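Local coordinates for protein R.Pab1 family restriction endonuclease (Campylobacter coli, PDB 7CFA) that probably acts as a restriction DNA glycosylase, excising a base within its DNA recognition sequence as other enzymes of the R.PabI family do, at residues 23-28 with 44-49; 64-69 with 226-231. The protein carries 2 engineered substitutions. All coordinates share one frame; numbering follows the deposited sequence.

Interaction 1 (23-28 with 44-49); sequences IKQRST and NVKHYV
The guanidinium of R26 and the phenol ring of Y48 stand almost perpendicular, their planes 88° apart, with the Y48 hydroxyl at the guanidinium edge and in its plane. On the other side of the sheet the imidazole of H47 carries the Q25 carboxamide over one face, the two planes inclined at 42°, and has CA of N44 at its edge. These groups decorate neighbouring antiparallel strands, 21-27 and 47-51, within the large antiparallel sheet of the protein. K24 and Y48 form the hydrogen-bonded pair: K24 N donates to Y48 O (3.0 Å) and Y48 N returns a nearly straight bond to K24 O (2.7 Å), both in the carbonyl planes. I23-V49 and Q25-H47 flank it as non-hydrogen-bonded pairs, and R26 N extends the pairing to K46 O, lying above that carbonyl's plane. I23, Q25, H47 and V49 share one face, where CD1 of I23 meets CG2 of V49 side by side at 3.8 Å. K24 and Y48 occupy the other; the extended lysine reaches salt bridges with E154 and E50. A type I turn, N44 to H47, leads into the second strand. Its Asx turn uses an OD1 lone pair of N44 to accept from K46 N, while H47 ND1 accepts from N44 N (3.0 Å), which helps to set the rotation of the imidazole, although N44 N is tilted out of its plane. K46, extended beyond CG, passes the R26 carbonyl oxygen with CB, CG and CD and ends with NZ beside CG2 of T28. R26 is extended too, CG anti to the backbone N (chi1 -167°), so that its CD lies against CE1 of Y48 and NH1 donates a bent bond of 3.2 Å to Y48 OH.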
loop_
_atom_site.group_PDB
_atom_site.type_symbol
_atom_site.label_atom_id
_atom_site.label_comp_id
_atom_site.label_asym_id
_atom_site.label_seq_id
_atom_site.Cartn_x
_atom_site.Cartn_y
_atom_site.Cartn_z
ATOM N N ILE A 23 8.103 -13.765 -0.838
ATOM C CA ILE A 23 8.787 -14.462 0.245
ATOM C C ILE A 23 9.101 -13.451 1.337
ATOM O O ILE A 23 9.699 -12.402 1.068
ATOM C CB ILE A 23 10.070 -15.156 -0.246
ATOM C CG1 ILE A 23 9.761 -16.078 -1.427
ATOM C CG2 ILE A 23 10.716 -15.939 0.887
ATOM C CD1 ILE A 23 8.797 -17.195 -1.091
ATOM N N LYS A 24 8.699 -13.765 2.566
ATOM C CA LYS A 24 8.919 -12.898 3.713
ATOM C C LYS A 24 9.471 -13.721 4.869
ATOM O O LYS A 24 9.494 -14.953 4.830
ATOM C CB LYS A 24 7.626 -12.184 4.131
ATOM C CG LYS A 24 6.505 -13.123 4.547
ATOM C CD LYS A 24 5.248 -12.356 4.921
ATOM C CE LYS A 24 4.121 -13.302 5.308
ATOM N NZ LYS A 24 2.864 -12.568 5.626
ATOM N N GLN A 25 9.918 -13.021 5.910
ATOM C CA GLN A 25 10.471 -13.646 7.106
ATOM C C GLN A 25 9.633 -13.229 8.307
ATOM O O GLN A 25 9.493 -12.033 8.584
ATOM C CB GLN A 25 11.938 -13.255 7.304
ATOM C CG GLN A 25 12.620 -13.950 8.474
ATOM C CD GLN A 25 14.123 -13.740 8.484
ATOM O OE1 GLN A 25 14.720 -13.382 7.468
ATOM N NE2 GLN A 25 14.743 -13.964 9.638
ATOM N N ARG A 26 9.081 -14.213 9.014
ATOM C CA ARG A 26 8.201 -13.949 10.146
ATOM C C ARG A 26 9.036 -13.589 11.370
ATOM O O ARG A 26 9.872 -14.383 11.815
ATOM C CB ARG A 26 7.320 -15.164 10.426
ATOM C CG ARG A 26 6.158 -14.897 11.370
ATOM C CD ARG A 26 5.255 -16.117 11.483
ATOM N NE ARG A 26 4.020 -15.824 12.206
ATOM C CZ ARG A 26 3.047 -16.706 12.411
ATOM N NH1 ARG A 26 3.160 -17.943 11.949
ATOM N NH2 ARG A 26 1.958 -16.349 13.079
ATOM N N SER A 27 8.808 -12.391 11.912
ATOM C CA SER A 27 9.557 -11.902 13.069
ATOM C C SER A 27 8.916 -12.434 14.353
ATOM O O SER A 27 8.253 -11.718 15.107
ATOM C CB SER A 27 9.615 -10.381 13.065
ATOM O OG SER A 27 10.251 -9.901 11.895
ATOM N N THR A 28 9.139 -13.725 14.590
ATOM C CA THR A 28 8.624 -14.428 15.766
ATOM C C THR A 28 7.125 -14.214 15.959
ATOM O O THR A 28 6.308 -14.958 15.418
ATOM C CB THR A 28 9.363 -13.995 17.054
ATOM O OG1 THR A 28 9.106 -12.611 17.323
ATOM C CG2 THR A 28 10.860 -14.213 16.906
ATOM N N ASN A 44 15.454 -20.197 6.252
ATOM C CA ASN A 44 15.312 -20.768 7.585
ATOM C C ASN A 44 13.830 -21.008 7.879
ATOM O O ASN A 44 12.968 -20.856 7.010
ATOM C CB ASN A 44 15.965 -19.858 8.628
ATOM C CG ASN A 44 15.457 -18.434 8.554
ATOM O OD1 ASN A 44 14.315 -18.152 8.912
ATOM N ND2 ASN A 44 16.307 -17.525 8.090
ATOM N N VAL A 45 13.537 -21.380 9.128
ATOM C CA VAL A 45 12.171 -21.734 9.502
ATOM C C VAL A 45 11.242 -20.526 9.525
ATOM O O VAL A 45 10.016 -20.693 9.504
ATOM C CB VAL A 45 12.162 -22.438 10.871
ATOM C CG1 VAL A 45 12.933 -23.743 10.794
ATOM C CG2 VAL A 45 12.756 -21.526 11.932
ATOM N N LYS A 46 11.788 -19.314 9.575
ATOM C CA LYS A 46 10.970 -18.111 9.623
ATOM C C LYS A 46 10.585 -17.593 8.243
ATOM O O LYS A 46 9.764 -16.673 8.151
ATOM C CB LYS A 46 11.696 -17.009 10.403
ATOM C CG LYS A 46 11.889 -17.328 11.879
ATOM C CD LYS A 46 12.639 -16.214 12.593
ATOM C CE LYS A 46 12.842 -16.546 14.062
ATOM N NZ LYS A 46 13.597 -15.478 14.775
ATOM N N HIS A 47 11.144 -18.156 7.176
ATOM C CA HIS A 47 10.786 -17.736 5.829
ATOM C C HIS A 47 9.441 -18.333 5.433
ATOM O O HIS A 47 9.241 -19.549 5.509
ATOM C CB HIS A 47 11.866 -18.143 4.829
ATOM C CG HIS A 47 13.066 -17.248 4.840
ATOM N ND1 HIS A 47 14.185 -17.511 5.599
ATOM C CD2 HIS A 47 13.317 -16.087 4.188
ATOM C CE1 HIS A 47 15.077 -16.555 5.411
ATOM N NE2 HIS A 47 14.574 -15.678 4.561
ATOM N N TYR A 48 8.522 -17.471 5.009
ATOM C CA TYR A 48 7.179 -17.870 4.620
ATOM C C TYR A 48 6.914 -17.487 3.172
ATOM O O TYR A 48 7.521 -16.557 2.634
ATOM C CB TYR A 48 6.120 -17.215 5.518
ATOM C CG TYR A 48 5.830 -17.963 6.800
ATOM C CD1 TYR A 48 6.781 -18.049 7.810
ATOM C CD2 TYR A 48 4.596 -18.570 7.005
ATOM C CE1 TYR A 48 6.514 -18.729 8.985
ATOM C CE2 TYR A 48 4.321 -19.251 8.176
ATOM C CZ TYR A 48 5.282 -19.327 9.161
ATOM O OH TYR A 48 5.012 -20.004 10.328
ATOM N N VAL A 49 6.001 -18.217 2.546
ATOM C CA VAL A 49 5.479 -17.860 1.233
ATOM C C VAL A 49 4.216 -17.036 1.435
ATOM O O VAL A 49 3.336 -17.419 2.212
ATOM C CB VAL A 49 5.188 -19.115 0.393
ATOM C CG1 VAL A 49 4.551 -18.730 -0.937
ATOM C CG2 VAL A 49 6.460 -19.914 0.171
#

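Interaction 2 (64-69 with 226-231); sequences GNFIGA and RYNVLQ. Engineered in segment 226-231: N228 (natural residue Asp).
One hydrogen bond joins 64-69 to 226-231, on helix 223-237: A69 N, in the loop after strand 66-67, donates to OD1 of N228 at 2.8 Å, in the plane of the amide, although the N-H...O angle is only 146°. N228 is an engineered residue, Asp in the natural sequence. OD1 also lies against CA of G68, 3.2 Å away. Van der Waals contact comes from Y227 and Q231, one turn apart on the helix. The ring of Y227, with CG anti to the backbone N (chi1 -179°), runs beside the chain of 67-69; CD2 makes an apolar contact with CB of A69 at 3.7 Å, and the I67 carbonyl oxygen sits at the ring edge, 3.5 Å from CE2. F66 inclines its ring obliquely to Q231, CD1 approaching CB at 3.7 Å, and also touches I232 and D56. Strand 66-67, at the margin of the small three-stranded sheet, thus meets the helix through these contacts of F66 and I67. With A69 N on OD1 and the hydroxyl of Y55 on ND2, the buried N228 carboxamide has both polar atoms satisfied and its flip fixed in this engineered protein.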
loop_
_atom_site.group_PDB
_atom_site.type_symbol
_atom_site.label_atom_id
_atom_site.label_comp_id
_atom_site.label_asym_id
_atom_site.label_seq_id
_atom_site.Cartn_x
_atom_site.Cartn_y
_atom_site.Cartn_z
ATOM N N GLY A 64 -15.917 -20.083 -20.202
ATOM C CA GLY A 64 -16.575 -19.591 -19.001
ATOM C C GLY A 64 -17.249 -20.705 -18.218
ATOM O O GLY A 64 -17.775 -21.659 -18.783
ATOM N N ASN A 65 -17.219 -20.576 -16.894
ATOM C CA ASN A 65 -17.872 -21.525 -16.002
ATOM C C ASN A 65 -19.089 -20.952 -15.292
ATOM O O ASN A 65 -20.028 -21.698 -15.010
ATOM C CB ASN A 65 -16.881 -22.041 -14.952
ATOM C CG ASN A 65 -15.772 -22.876 -15.558
ATOM O OD1 ASN A 65 -14.596 -22.669 -15.269
ATOM N ND2 ASN A 65 -16.143 -23.836 -16.401
ATOM N N PHE A 66 -19.092 -19.655 -14.994
ATOM C CA PHE A 66 -20.217 -19.010 -14.329
ATOM C C PHE A 66 -20.155 -17.516 -14.619
ATOM O O PHE A 66 -19.200 -17.018 -15.218
ATOM C CB PHE A 66 -20.208 -19.280 -12.820
ATOM C CG PHE A 66 -19.074 -18.616 -12.086
ATOM C CD1 PHE A 66 -19.255 -17.391 -11.460
ATOM C CD2 PHE A 66 -17.827 -19.220 -12.015
ATOM C CE1 PHE A 66 -18.214 -16.780 -10.782
ATOM C CE2 PHE A 66 -16.783 -18.614 -11.340
ATOM C CZ PHE A 66 -16.977 -17.394 -10.720
ATOM N N ILE A 67 -21.190 -16.806 -14.179
ATOM C CA ILE A 67 -21.278 -15.356 -14.323
ATOM C C ILE A 67 -21.200 -14.742 -12.933
ATOM O O ILE A 67 -22.040 -15.028 -12.071
ATOM C CB ILE A 67 -22.565 -14.930 -15.044
ATOM C CG1 ILE A 67 -22.627 -15.554 -16.440
ATOM C CG2 ILE A 67 -22.649 -13.412 -15.126
ATOM C CD1 ILE A 67 -23.859 -15.162 -17.228
ATOM N N GLY A 68 -20.199 -13.889 -12.720
ATOM C CA GLY A 68 -19.954 -13.314 -11.415
ATOM C C GLY A 68 -20.970 -12.258 -11.020
ATOM O O GLY A 68 -21.911 -11.937 -11.747
ATOM N N ALA A 69 -20.761 -11.707 -9.820
ATOM C CA ALA A 69 -21.655 -10.677 -9.303
ATOM C C ALA A 69 -21.567 -9.392 -10.114
ATOM O O ALA A 69 -22.541 -8.636 -10.181
ATOM C CB ALA A 69 -21.339 -10.398 -7.832
ATOM N N ARG A 226 -19.552 -13.295 -1.713
ATOM C CA ARG A 226 -20.532 -14.312 -1.348
ATOM C C ARG A 226 -21.221 -14.872 -2.584
ATOM O O ARG A 226 -21.353 -16.093 -2.732
ATOM C CB ARG A 226 -21.565 -13.732 -0.382
ATOM C CG ARG A 226 -22.539 -14.762 0.172
ATOM C CD ARG A 226 -23.957 -14.215 0.237
ATOM N NE ARG A 226 -24.043 -12.986 1.023
ATOM C CZ ARG A 226 -24.321 -12.947 2.322
ATOM N NH1 ARG A 226 -24.541 -14.070 2.993
ATOM N NH2 ARG A 226 -24.380 -11.783 2.952
ATOM N N TYR A 227 -21.656 -13.991 -3.489
ATOM C CA TYR A 227 -22.343 -14.429 -4.700
ATOM C C TYR A 227 -21.436 -15.286 -5.574
ATOM O O TYR A 227 -21.866 -16.320 -6.095
ATOM C CB TYR A 227 -22.850 -13.212 -5.477
ATOM C CG TYR A 227 -23.605 -13.540 -6.748
ATOM C CD1 TYR A 227 -24.985 -13.681 -6.743
ATOM C CD2 TYR A 227 -22.936 -13.698 -7.956
ATOM C CE1 TYR A 227 -25.679 -13.978 -7.903
ATOM C CE2 TYR A 227 -23.619 -13.994 -9.119
ATOM C CZ TYR A 227 -24.991 -14.133 -9.087
ATOM O OH TYR A 227 -25.673 -14.428 -10.244
ATOM N N ASN A 228 -20.177 -14.873 -5.744
ATOM C CA ASN A 228 -19.269 -15.614 -6.614
ATOM C C ASN A 228 -18.971 -17.000 -6.055
ATOM O O ASN A 228 -18.991 -17.990 -6.798
ATOM C CB ASN A 228 -17.976 -14.824 -6.816
ATOM C CG ASN A 228 -18.191 -13.552 -7.611
ATOM O OD1 ASN A 228 -19.204 -13.397 -8.291
ATOM N ND2 ASN A 228 -17.235 -12.634 -7.532
ATOM N N VAL A 229 -18.693 -17.092 -4.752
ATOM C CA VAL A 229 -18.422 -18.392 -4.142
ATOM C C VAL A 229 -19.639 -19.302 -4.264
ATOM O O VAL A 229 -19.511 -20.498 -4.555
ATOM C CB VAL A 229 -17.987 -18.218 -2.675
ATOM C CG1 VAL A 229 -17.874 -19.572 -1.997
ATOM C CG2 VAL A 229 -16.659 -17.477 -2.605
ATOM N N LEU A 230 -20.838 -18.752 -4.056
ATOM C CA LEU A 230 -22.047 -19.556 -4.202
ATOM C C LEU A 230 -22.229 -20.044 -5.634
ATOM O O LEU A 230 -22.690 -21.172 -5.850
ATOM C CB LEU A 230 -23.272 -18.760 -3.742
ATOM C CG LEU A 230 -23.415 -18.603 -2.224
ATOM C CD1 LEU A 230 -24.577 -17.688 -1.873
ATOM C CD2 LEU A 230 -23.583 -19.963 -1.557
ATOM N N GLN A 231 -21.864 -19.225 -6.624
ATOM C CA GLN A 231 -21.909 -19.680 -8.010
ATOM C C GLN A 231 -20.887 -20.784 -8.259
ATOM O O GLN A 231 -21.145 -21.718 -9.028
ATOM C CB GLN A 231 -21.670 -18.505 -8.960
ATOM C CG GLN A 231 -22.766 -17.451 -8.944
ATOM C CD GLN A 231 -24.055 -17.937 -9.577
ATOM O OE1 GLN A 231 -24.039 -18.724 -10.521
ATOM N NE2 GLN A 231 -25.183 -17.468 -9.054
#

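How the interactions relate
Interaction 1 and interaction 2 fall on opposite sides of the chain's centre, with their own centres 34 Å apart and their nearest atoms about 21 Å from each other, so they do not touch. They also follow in series along the chain: both segments of interaction 1 precede residue 64. Interaction 1 is local, joining segments with 15 residues between them within the seven-stranded sheet, whereas interaction 2 spans 156 intervening residues to bring a strand of the three-stranded sheet onto the C-terminal helix 223-237. Backbone pairing dominates the first; in the second, helix side chains meet the backbone of 67-69 and the side chains of F66 and A69. Neither contact can be placed in a DNA-binding or catalytic site from its geometry alone.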